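Local coordinates for protein soluble lytic murein transglycosylase (Pseudomonas aeruginosa, PDB 5OHU) that is a lytic transglycosylase that turns over the peptidoglycan of the bacterial cell wall, cutting its glycan strands both exolytically and endolytically, at residues A[68-71]-A[72-75]; A[257-260]-A[261-265]; A[360-363]-A[364-368]; A[459-463]-A[464-468]. All coordinates share one frame; numbering follows the deposited sequence.

Interaction 1. Residues A[68-71]-A[72-75]; sequences DELT and HRLK
At the C-terminal end of helix 62-72, an i to i+4 salt bridge joins Glu69 in the last turn to Arg73, the first residue to leave helical geometry. Glu69 OE2 lies 2.9 Å from Arg73 NE and is met on its syn side; the N-H points well at it (160°), and the oxygen sits at the edge of the guanidinium, almost in its plane. The other carboxylate oxygen, OE1, stands 3.0 Å from Arg73 NH2 and takes weak, bent bonds from NH2 and NE; the two planes are turned 55° apart, so this is not a flat two-pronged pairing. The acid reaches its partner by a bend at chi2 (-85°), whereas Arg73 runs extended from CG to NE. Leu70 comes over one face of the guanidinium, with CD1 4.1 Å from NH1. Arg73 NH2 has a second anionic partner in Glu81 of helix 79-88, so NH2 is shared by two carboxylates, which limits the rotation of the guanidinium.

The backbone follows the same exit. His72 N still bonds Asp68 O at 3.0 Å in the helical manner, but Leu74 N turns to Thr71 O at 3.3 Å, from above the carbonyl plane. Leu74 itself packs on helix 95-108. The whole is a helix C-terminus carrying an i to i+4 Glu-Arg salt bridge, at the turn from helix 62-72 to helix 79-88.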
loop_
_atom_site.group_PDB
_atom_site.type_symbol
_atom_site.label_atom_id
_atom_site.label_comp_id
_atom_site.label_asym_id
_atom_site.label_seq_id
_atom_site.Cartn_x
_atom_site.Cartn_y
_atom_site.Cartn_z
ATOM N N ASP A 68 3.405 -19.393 -25.022
ATOM C CA ASP A 68 3.011 -20.680 -24.461
ATOM C C ASP A 68 3.789 -21.814 -25.111
ATOM O O ASP A 68 4.277 -22.725 -24.434
ATOM C CB ASP A 68 1.506 -20.898 -24.626
ATOM C CG ASP A 68 0.681 -19.827 -23.947
ATOM O OD1 ASP A 68 1.097 -19.322 -22.884
ATOM O OD2 ASP A 68 -0.393 -19.485 -24.485
ATOM N N GLU A 69 3.927 -21.765 -26.433
ATOM C CA GLU A 69 4.602 -22.845 -27.142
ATOM C C GLU A 69 6.066 -22.936 -26.735
ATOM O O GLU A 69 6.581 -24.029 -26.468
ATOM C CB GLU A 69 4.456 -22.630 -28.642
ATOM C CG GLU A 69 4.571 -23.894 -29.464
ATOM C CD GLU A 69 6.003 -24.246 -29.794
ATOM O OE1 GLU A 69 6.870 -23.351 -29.693
ATOM O OE2 GLU A 69 6.257 -25.418 -30.154
ATOM N N LEU A 70 6.746 -21.796 -26.645
ATOM C CA LEU A 70 8.143 -21.815 -26.234
ATOM C C LEU A 70 8.286 -22.314 -24.802
ATOM O O LEU A 70 9.208 -23.079 -24.490
ATOM C CB LEU A 70 8.750 -20.420 -26.380
ATOM C CG LEU A 70 10.251 -20.329 -26.101
ATOM C CD1 LEU A 70 10.994 -21.245 -27.077
ATOM C CD2 LEU A 70 10.744 -18.892 -26.207
ATOM N N THR A 71 7.375 -21.902 -23.918
ATOM C CA THR A 71 7.478 -22.292 -22.516
ATOM C C THR A 71 7.339 -23.804 -22.368
ATOM O O THR A 71 8.080 -24.437 -21.601
ATOM C CB THR A 71 6.422 -21.542 -21.709
ATOM O OG1 THR A 71 6.753 -20.154 -21.723
ATOM C CG2 THR A 71 6.382 -22.021 -20.244
ATOM N N HIS A 72 6.444 -24.408 -23.150
ATOM C CA HIS A 72 6.224 -25.845 -23.045
ATOM C C HIS A 72 7.481 -26.642 -23.387
ATOM O O HIS A 72 7.779 -27.639 -22.725
ATOM C CB HIS A 72 5.065 -26.280 -23.940
ATOM C CG HIS A 72 4.823 -27.754 -23.900
ATOM N ND1 HIS A 72 4.519 -28.421 -22.731
ATOM C CD2 HIS A 72 4.891 -28.699 -24.868
ATOM C CE1 HIS A 72 4.384 -29.710 -22.986
ATOM N NE2 HIS A 72 4.605 -29.906 -24.275
ATOM N N ARG A 73 8.225 -26.243 -24.424
ATOM C CA ARG A 73 9.418 -26.981 -24.821
ATOM C C ARG A 73 10.694 -26.244 -24.447
ATOM O O ARG A 73 11.733 -26.406 -25.094
ATOM C CB ARG A 73 9.400 -27.298 -26.314
ATOM C CG ARG A 73 9.197 -26.129 -27.201
ATOM C CD ARG A 73 9.358 -26.556 -28.657
ATOM N NE ARG A 73 9.135 -25.417 -29.534
ATOM C CZ ARG A 73 10.065 -24.519 -29.836
ATOM N NH1 ARG A 73 11.296 -24.643 -29.348
ATOM N NH2 ARG A 73 9.763 -23.501 -30.632
ATOM N N LEU A 74 10.636 -25.462 -23.376
ATOM C CA LEU A 74 11.750 -24.587 -23.053
ATOM C C LEU A 74 13.013 -25.379 -22.719
ATOM O O LEU A 74 14.127 -24.929 -23.016
ATOM C CB LEU A 74 11.339 -23.664 -21.909
ATOM C CG LEU A 74 12.416 -22.730 -21.369
ATOM C CD1 LEU A 74 12.611 -21.626 -22.386
ATOM C CD2 LEU A 74 11.951 -22.144 -20.061
ATOM N N LYS A 75 12.863 -26.570 -22.118
ATOM C CA LYS A 75 14.032 -27.381 -21.783
ATOM C C LYS A 75 14.764 -27.878 -23.027
ATOM O O LYS A 75 15.932 -28.266 -22.935
ATOM C CB LYS A 75 13.620 -28.550 -20.876
ATOM C CG LYS A 75 14.814 -29.342 -20.320
ATOM C CD LYS A 75 14.480 -30.203 -19.113
ATOM C CE LYS A 75 15.568 -31.260 -18.902
ATOM N NZ LYS A 75 15.147 -32.319 -17.944
#

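Interaction 2. Residues A[257-260]-A[261-265]; sequences LSLL and DYYSS
Leu259 and Tyr263, one turn apart near the C-terminal end of helix 253-263, lie side by side and point the same way, an i to i+4 apolar pair on the buried side of the helix. The touch is made by Leu259 CB, 4.1 Å from Tyr263 CD2, and by the CD2 methyl, which reaches the neighbouring ring carbon CE2. In both residues CG stands anti to the carbonyl carbon (chi1 -70° in Leu259 and -78° in Tyr263), which gives the two chains their common heading. The tyrosine ring also leans back over the preceding turn, its CD2 3.1 Å from Leu259 O and oblique to it.

On another side of the helix Leu257 and Asp261 make a second i to i+4 pair: Leu257 CD1 comes to 4.1 Å from Asp261 OD1, and the two side chains cross at a slant. Tyr262 places its CD1 over one face of the Tyr263 ring, offset toward the rim.

Two helices cover these residues. Leu259 packs on Leu245 and Leu248 of helix 235-251, while Leu257 and Leu260 meet Ile281 of helix 271-287, so the helix packs against one neighbour through Leu259 and another through Leu257 and Leu260. The phenol end of Tyr263 is fixed by a hydrogen bond from its OH to Leu224 O. The i to i+4 backbone bonds run on beneath the side chains: Ser264 N meets Leu260 O at 2.8 Å, and Tyr263 N lies 2.7 Å from Leu259 O, nearly in line with that carbonyl.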
loop_
_atom_site.group_PDB
_atom_site.type_symbol
_atom_site.label_atom_id
_atom_site.label_comp_id
_atom_site.label_asym_id
_atom_site.label_seq_id
_atom_site.Cartn_x
_atom_site.Cartn_y
_atom_site.Cartn_z
ATOM N N LEU A 257 7.025 0.641 28.571
ATOM C CA LEU A 257 7.772 1.791 29.070
ATOM C C LEU A 257 8.287 1.549 30.485
ATOM O O LEU A 257 9.446 1.860 30.793
ATOM C CB LEU A 257 6.892 3.048 29.028
ATOM C CG LEU A 257 7.601 4.339 29.459
ATOM C CD1 LEU A 257 8.883 4.494 28.660
ATOM C CD2 LEU A 257 6.720 5.539 29.268
ATOM N N SER A 258 7.441 1.007 31.366
ATOM C CA SER A 258 7.914 0.672 32.708
ATOM C C SER A 258 9.104 -0.269 32.648
ATOM O O SER A 258 10.044 -0.145 33.442
ATOM C CB SER A 258 6.801 0.025 33.537
ATOM O OG SER A 258 5.790 0.950 33.814
ATOM N N LEU A 259 9.075 -1.231 31.725
ATOM C CA LEU A 259 10.131 -2.234 31.715
ATOM C C LEU A 259 11.414 -1.667 31.134
ATOM O O LEU A 259 12.514 -1.992 31.609
ATOM C CB LEU A 259 9.672 -3.475 30.961
ATOM C CG LEU A 259 8.599 -4.228 31.753
ATOM C CD1 LEU A 259 7.989 -5.327 30.884
ATOM C CD2 LEU A 259 9.221 -4.831 33.010
ATOM N N LEU A 260 11.293 -0.826 30.106
ATOM C CA LEU A 260 12.442 -0.063 29.628
ATOM C C LEU A 260 13.070 0.724 30.766
ATOM O O LEU A 260 14.297 0.738 30.916
ATOM C CB LEU A 260 12.021 0.877 28.499
ATOM C CG LEU A 260 13.132 1.803 27.999
ATOM C CD1 LEU A 260 14.275 0.985 27.415
ATOM C CD2 LEU A 260 12.606 2.810 26.963
ATOM N N ASP A 261 12.236 1.333 31.620
ATOM C CA ASP A 261 12.774 2.122 32.722
ATOM C C ASP A 261 13.537 1.242 33.700
ATOM O O ASP A 261 14.512 1.694 34.310
ATOM C CB ASP A 261 11.647 2.896 33.421
ATOM C CG ASP A 261 11.076 4.003 32.542
ATOM O OD1 ASP A 261 11.756 4.387 31.561
ATOM O OD2 ASP A 261 9.958 4.491 32.824
ATOM N N TYR A 262 13.128 -0.017 33.855
ATOM C CA TYR A 262 13.914 -0.943 34.660
ATOM C C TYR A 262 15.163 -1.418 33.919
ATOM O O TYR A 262 16.254 -1.452 34.492
ATOM C CB TYR A 262 13.070 -2.154 35.066
ATOM C CG TYR A 262 13.854 -3.122 35.921
ATOM C CD1 TYR A 262 14.680 -4.095 35.335
ATOM C CD2 TYR A 262 13.743 -3.092 37.314
ATOM C CE1 TYR A 262 15.414 -4.968 36.114
ATOM C CE2 TYR A 262 14.449 -3.973 38.103
ATOM C CZ TYR A 262 15.284 -4.907 37.491
ATOM O OH TYR A 262 15.993 -5.779 38.268
ATOM N N TYR A 263 15.013 -1.840 32.656
ATOM C CA TYR A 263 16.094 -2.542 31.965
ATOM C C TYR A 263 17.196 -1.609 31.480
ATOM O O TYR A 263 18.326 -2.071 31.274
ATOM C CB TYR A 263 15.547 -3.328 30.761
ATOM C CG TYR A 263 14.862 -4.626 31.141
ATOM C CD1 TYR A 263 15.572 -5.648 31.758
ATOM C CD2 TYR A 263 13.506 -4.811 30.908
ATOM C CE1 TYR A 263 14.954 -6.830 32.112
ATOM C CE2 TYR A 263 12.864 -5.993 31.274
ATOM C CZ TYR A 263 13.599 -6.998 31.867
ATOM O OH TYR A 263 12.992 -8.167 32.232
ATOM N N SER A 264 16.890 -0.324 31.282
ATOM C CA SER A 264 17.851 0.585 30.662
ATOM C C SER A 264 19.184 0.588 31.405
ATOM O O SER A 264 20.248 0.577 30.781
ATOM C CB SER A 264 17.261 1.993 30.595
ATOM O OG SER A 264 18.069 2.831 29.787
ATOM N N SER A 265 19.149 0.557 32.732
ATOM C CA SER A 265 20.354 0.619 33.546
ATOM C C SER A 265 20.894 -0.755 33.914
ATOM O O SER A 265 21.950 -0.843 34.550
ATOM C CB SER A 265 20.087 1.409 34.832
ATOM O OG SER A 265 19.442 0.594 35.799
#

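Interaction 3. Residues A[360-363]-A[364-368]; sequences EPIA and LYQKL
Ile362 and Gln366 run side by side along helix 360-368, heading the same way from successive turns. The CG2 branch of Ile362 makes the touch, 3.8 Å from Gln366 NE2 and equally near the amide carbon CD. Gln366 extends beyond CG, with CG anti to its carbonyl carbon (chi1 -75°); this carries the chain back over the preceding turn, where CG passes 3.3 Å from Ile362 O and OE1 comes to 3.6 Å from Ala363 CA.

On the buried side of the helix Tyr365 is set against Pro361 in the same i to i+4 spacing. Its CE2 lies 4.1 Å from Pro361 CB, and CD2 comes within 3.3 Å of Pro361 O, which is oblique to the ring. That carbonyl also accepts Tyr365 N at 2.9 Å with an almost straight N-H (167°), so backbone bond and ring converge on one oxygen. Leu364 leans back toward the first residue, with CG 3.6 Å from Glu360 O.

Tyr365 is packed between helices 341-354 and 374-383, and its OH is hydrogen-bonded to Gln352 OE1. The chemistry thus differs round the helix. The side chains of Ile362 and Gln366 meet by van der Waals contact, while their backbones share the helical bond Gln366 N to Ile362 O; Tyr365 combines apolar ring packing with a polar end that has its own partner, which fixes the ring's reach toward helix 341-354.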
loop_
_atom_site.group_PDB
_atom_site.type_symbol
_atom_site.label_atom_id
_atom_site.label_comp_id
_atom_site.label_asym_id
_atom_site.label_seq_id
_atom_site.Cartn_x
_atom_site.Cartn_y
_atom_site.Cartn_z
ATOM N N GLU A 360 -1.660 36.821 11.136
ATOM C CA GLU A 360 -0.628 36.068 10.435
ATOM C C GLU A 360 -1.122 34.749 9.830
ATOM O O GLU A 360 -0.609 34.338 8.780
ATOM C CB GLU A 360 0.528 35.827 11.405
ATOM C CG GLU A 360 1.791 35.306 10.784
ATOM C CD GLU A 360 2.953 35.341 11.763
ATOM O OE1 GLU A 360 2.799 35.941 12.850
ATOM O OE2 GLU A 360 4.019 34.772 11.441
ATOM N N PRO A 361 -2.084 34.037 10.434
ATOM C CA PRO A 361 -2.571 32.805 9.781
ATOM C C PRO A 361 -3.201 33.039 8.409
ATOM O O PRO A 361 -3.159 32.131 7.576
ATOM C CB PRO A 361 -3.589 32.244 10.787
ATOM C CG PRO A 361 -3.090 32.714 12.121
ATOM C CD PRO A 361 -2.551 34.126 11.831
ATOM N N ILE A 362 -3.742 34.233 8.136
ATOM C CA ILE A 362 -4.379 34.516 6.843
ATOM C C ILE A 362 -3.429 34.223 5.684
ATOM O O ILE A 362 -3.734 33.424 4.788
ATOM C CB ILE A 362 -4.861 35.973 6.792
ATOM C CG1 ILE A 362 -6.020 36.186 7.761
ATOM C CG2 ILE A 362 -5.241 36.355 5.363
ATOM C CD1 ILE A 362 -6.369 37.651 7.916
ATOM N N ALA A 363 -2.270 34.886 5.670
ATOM C CA ALA A 363 -1.309 34.671 4.593
ATOM C C ALA A 363 -0.871 33.215 4.517
ATOM O O ALA A 363 -0.645 32.688 3.426
ATOM C CB ALA A 363 -0.091 35.577 4.773
ATOM N N LEU A 364 -0.737 32.549 5.664
ATOM C CA LEU A 364 -0.345 31.143 5.643
ATOM C C LEU A 364 -1.401 30.291 4.939
ATOM O O LEU A 364 -1.078 29.476 4.064
ATOM C CB LEU A 364 -0.083 30.656 7.070
ATOM C CG LEU A 364 1.085 31.364 7.791
ATOM C CD1 LEU A 364 1.173 30.932 9.245
ATOM C CD2 LEU A 364 2.436 31.143 7.075
ATOM N N TYR A 365 -2.678 30.499 5.276
ATOM C CA TYR A 365 -3.745 29.750 4.613
ATOM C C TYR A 365 -3.790 30.041 3.122
ATOM O O TYR A 365 -4.103 29.150 2.322
ATOM C CB TYR A 365 -5.096 30.089 5.237
ATOM C CG TYR A 365 -5.392 29.462 6.589
ATOM C CD1 TYR A 365 -5.191 28.098 6.822
ATOM C CD2 TYR A 365 -5.861 30.249 7.637
ATOM C CE1 TYR A 365 -5.466 27.540 8.068
ATOM C CE2 TYR A 365 -6.154 29.704 8.883
ATOM C CZ TYR A 365 -5.950 28.354 9.091
ATOM O OH TYR A 365 -6.240 27.846 10.330
ATOM N N GLN A 366 -3.480 31.279 2.727
ATOM C CA GLN A 366 -3.625 31.659 1.326
ATOM C C GLN A 366 -2.642 30.908 0.436
ATOM O O GLN A 366 -2.970 30.566 -0.703
ATOM C CB GLN A 366 -3.465 33.167 1.179
ATOM C CG GLN A 366 -4.686 33.925 1.651
ATOM C CD GLN A 366 -4.460 35.417 1.717
ATOM O OE1 GLN A 366 -3.336 35.884 1.926
ATOM N NE2 GLN A 366 -5.530 36.178 1.543
ATOM N N LYS A 367 -1.441 30.627 0.940
ATOM C CA LYS A 367 -0.523 29.758 0.215
ATOM C C LYS A 367 -1.127 28.398 -0.085
ATOM O O LYS A 367 -0.689 27.724 -1.020
ATOM C CB LYS A 367 0.760 29.541 1.024
ATOM C CG LYS A 367 1.394 30.801 1.564
ATOM C CD LYS A 367 2.210 30.499 2.817
ATOM C CE LYS A 367 3.382 29.572 2.540
ATOM N NZ LYS A 367 4.466 29.761 3.548
ATOM N N LEU A 368 -2.114 27.974 0.697
ATOM C CA LEU A 368 -2.624 26.616 0.667
ATOM C C LEU A 368 -3.914 26.501 -0.128
ATOM O O LEU A 368 -4.061 25.580 -0.936
ATOM C CB LEU A 368 -2.827 26.122 2.099
ATOM C CG LEU A 368 -2.720 24.622 2.218
ATOM C CD1 LEU A 368 -1.531 24.165 1.405
ATOM C CD2 LEU A 368 -2.534 24.272 3.664
#

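Interaction 4. Residues A[459-463]-A[464-468]; sequences RSISQ and AQYWD
Helix 454-463 ends in a Schellman motif: Gln465 takes a positive phi (56°), Tyr466 N bonds back to Ile461 O at 3.3 Å, and Gln465 N reaches Ser462 O at 2.9 Å from above that carbonyl's plane. Ala464 N still bonds Ser460 O at 3.0 Å in the helical i to i+4 manner.

Across this reversal Ile461 meets Tyr466, the apolar pair that commonly accompanies the motif. Ile461 CD1 approaches the edge of the tyrosine ring, 3.8 Å from CD2. Its chain lies with CG1 anti to the backbone N (chi1 -164°), which brings CG1 near Tyr466 O. Ile461 also packs on Ile472 and Arg473 of helix 470-473, and Tyr466 OH is hydrogen-bonded to Arg392 O, so the turn is joined both to the next helix and to a preceding loop. Ala464 rests on Leu441 and Ile442 of helix 438-450.

The Trp467 indole folds back over the turn, with Gln465 CA above one of its faces, toward the rim. Its far ring arrives at Ser462, whose OG is hydrogen-bonded to Ile458 O and lies 3.9 Å from Trp467 CZ3.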
loop_
_atom_site.group_PDB
_atom_site.type_symbol
_atom_site.label_atom_id
_atom_site.label_comp_id
_atom_site.label_asym_id
_atom_site.label_seq_id
_atom_site.Cartn_x
_atom_site.Cartn_y
_atom_site.Cartn_z
ATOM N N ARG A 459 -6.274 5.294 -12.268
ATOM C CA ARG A 459 -4.918 4.865 -11.939
ATOM C C ARG A 459 -3.878 5.598 -12.792
ATOM O O ARG A 459 -2.875 6.096 -12.274
ATOM C CB ARG A 459 -4.819 3.350 -12.109
ATOM C CG ARG A 459 -3.513 2.721 -11.691
ATOM C CD ARG A 459 -3.617 1.211 -11.847
ATOM N NE ARG A 459 -2.317 0.551 -11.818
ATOM C CZ ARG A 459 -1.762 0.038 -10.725
ATOM N NH1 ARG A 459 -2.394 0.109 -9.559
ATOM N NH2 ARG A 459 -0.573 -0.547 -10.799
ATOM N N SER A 460 -4.121 5.705 -14.100
ATOM C CA SER A 460 -3.146 6.347 -14.979
ATOM C C SER A 460 -3.026 7.835 -14.675
ATOM O O SER A 460 -1.919 8.364 -14.526
ATOM C CB SER A 460 -3.531 6.141 -16.443
ATOM O OG SER A 460 -3.413 4.786 -16.812
ATOM N N ILE A 461 -4.164 8.529 -14.605
ATOM C CA ILE A 461 -4.150 9.970 -14.391
ATOM C C ILE A 461 -3.571 10.303 -13.024
ATOM O O ILE A 461 -2.995 11.380 -12.831
ATOM C CB ILE A 461 -5.567 10.550 -14.573
ATOM C CG1 ILE A 461 -5.502 12.060 -14.746
ATOM C CG2 ILE A 461 -6.477 10.209 -13.398
ATOM C CD1 ILE A 461 -5.825 12.483 -16.145
ATOM N N SER A 462 -3.696 9.387 -12.061
ATOM C CA SER A 462 -3.081 9.617 -10.759
ATOM C C SER A 462 -1.569 9.444 -10.828
ATOM O O SER A 462 -0.828 10.230 -10.228
ATOM C CB SER A 462 -3.697 8.687 -9.714
ATOM O OG SER A 462 -5.081 8.972 -9.579
ATOM N N GLN A 463 -1.090 8.431 -11.558
ATOM C CA GLN A 463 0.352 8.302 -11.754
ATOM C C GLN A 463 0.914 9.552 -12.408
ATOM O O GLN A 463 2.000 10.022 -12.049
ATOM C CB GLN A 463 0.683 7.079 -12.610
ATOM C CG GLN A 463 0.369 5.722 -12.008
ATOM C CD GLN A 463 0.623 4.587 -13.002
ATOM O OE1 GLN A 463 -0.289 3.835 -13.361
ATOM N NE2 GLN A 463 1.866 4.470 -13.460
ATOM N N ALA A 464 0.179 10.111 -13.370
ATOM C CA ALA A 464 0.604 11.316 -14.063
ATOM C C ALA A 464 0.510 12.561 -13.189
ATOM O O ALA A 464 1.008 13.619 -13.594
ATOM C CB ALA A 464 -0.236 11.505 -15.319
ATOM N N GLN A 465 -0.122 12.461 -12.017
ATOM C CA GLN A 465 -0.277 13.591 -11.103
ATOM C C GLN A 465 -0.961 14.768 -11.791
ATOM O O GLN A 465 -0.628 15.931 -11.559
ATOM C CB GLN A 465 1.069 14.008 -10.505
ATOM C CG GLN A 465 1.731 12.911 -9.682
ATOM C CD GLN A 465 2.590 13.454 -8.565
ATOM O OE1 GLN A 465 2.109 14.167 -7.685
ATOM N NE2 GLN A 465 3.872 13.115 -8.590
ATOM N N TYR A 466 -1.923 14.460 -12.652
ATOM C CA TYR A 466 -2.730 15.475 -13.318
ATOM C C TYR A 466 -4.105 15.488 -12.659
ATOM O O TYR A 466 -4.996 14.719 -13.016
ATOM C CB TYR A 466 -2.836 15.208 -14.808
ATOM C CG TYR A 466 -3.578 16.310 -15.490
ATOM C CD1 TYR A 466 -2.958 17.523 -15.748
ATOM C CD2 TYR A 466 -4.912 16.162 -15.843
ATOM C CE1 TYR A 466 -3.636 18.554 -16.361
ATOM C CE2 TYR A 466 -5.598 17.184 -16.454
ATOM C CZ TYR A 466 -4.955 18.380 -16.711
ATOM O OH TYR A 466 -5.633 19.408 -17.318
ATOM N N TRP A 467 -4.291 16.404 -11.723
ATOM C CA TRP A 467 -5.466 16.392 -10.870
ATOM C C TRP A 467 -6.646 17.197 -11.415
ATOM O O TRP A 467 -7.760 17.048 -10.897
ATOM C CB TRP A 467 -5.085 16.912 -9.490
ATOM C CG TRP A 467 -3.894 16.219 -8.914
ATOM C CD1 TRP A 467 -2.695 16.779 -8.603
ATOM C CD2 TRP A 467 -3.789 14.827 -8.569
ATOM N NE1 TRP A 467 -1.849 15.830 -8.079
ATOM C CE2 TRP A 467 -2.497 14.624 -8.046
ATOM C CE3 TRP A 467 -4.663 13.736 -8.649
ATOM C CZ2 TRP A 467 -2.052 13.372 -7.610
ATOM C CZ3 TRP A 467 -4.224 12.489 -8.203
ATOM C CH2 TRP A 467 -2.929 12.321 -7.697
ATOM N N ASP A 468 -6.447 18.019 -12.445
ATOM C CA ASP A 468 -7.487 18.948 -12.875
ATOM C C ASP A 468 -8.562 18.307 -13.744
ATOM O O ASP A 468 -9.543 18.981 -14.077
ATOM C CB ASP A 468 -6.861 20.124 -13.626
ATOM C CG ASP A 468 -5.755 20.786 -12.841
ATOM O OD1 ASP A 468 -5.529 20.386 -11.679
ATOM O OD2 ASP A 468 -5.110 21.707 -13.383
#

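How the interactions relate
The four contacts follow one another in series along the chain; none nests in, crosses or touches another. In each the two segments are contiguous, so each closes no more than a helical turn or the turn at a helix end. Interaction 1 closes the exit from helix 62-72 toward helix 79-88. Interaction 2 runs along helix 253-263, between helices 235-251 and 271-287, its centre about 61 Å from that of interaction 1. Interaction 3 lies within helix 360-368, which packs on helices 341-354 and 374-383, across the chain's centre from interaction 1. Interaction 4 ends helix 454-463 in the L domain range and leads to helix 470-473; its nearest atoms are about 12 Å from interaction 3.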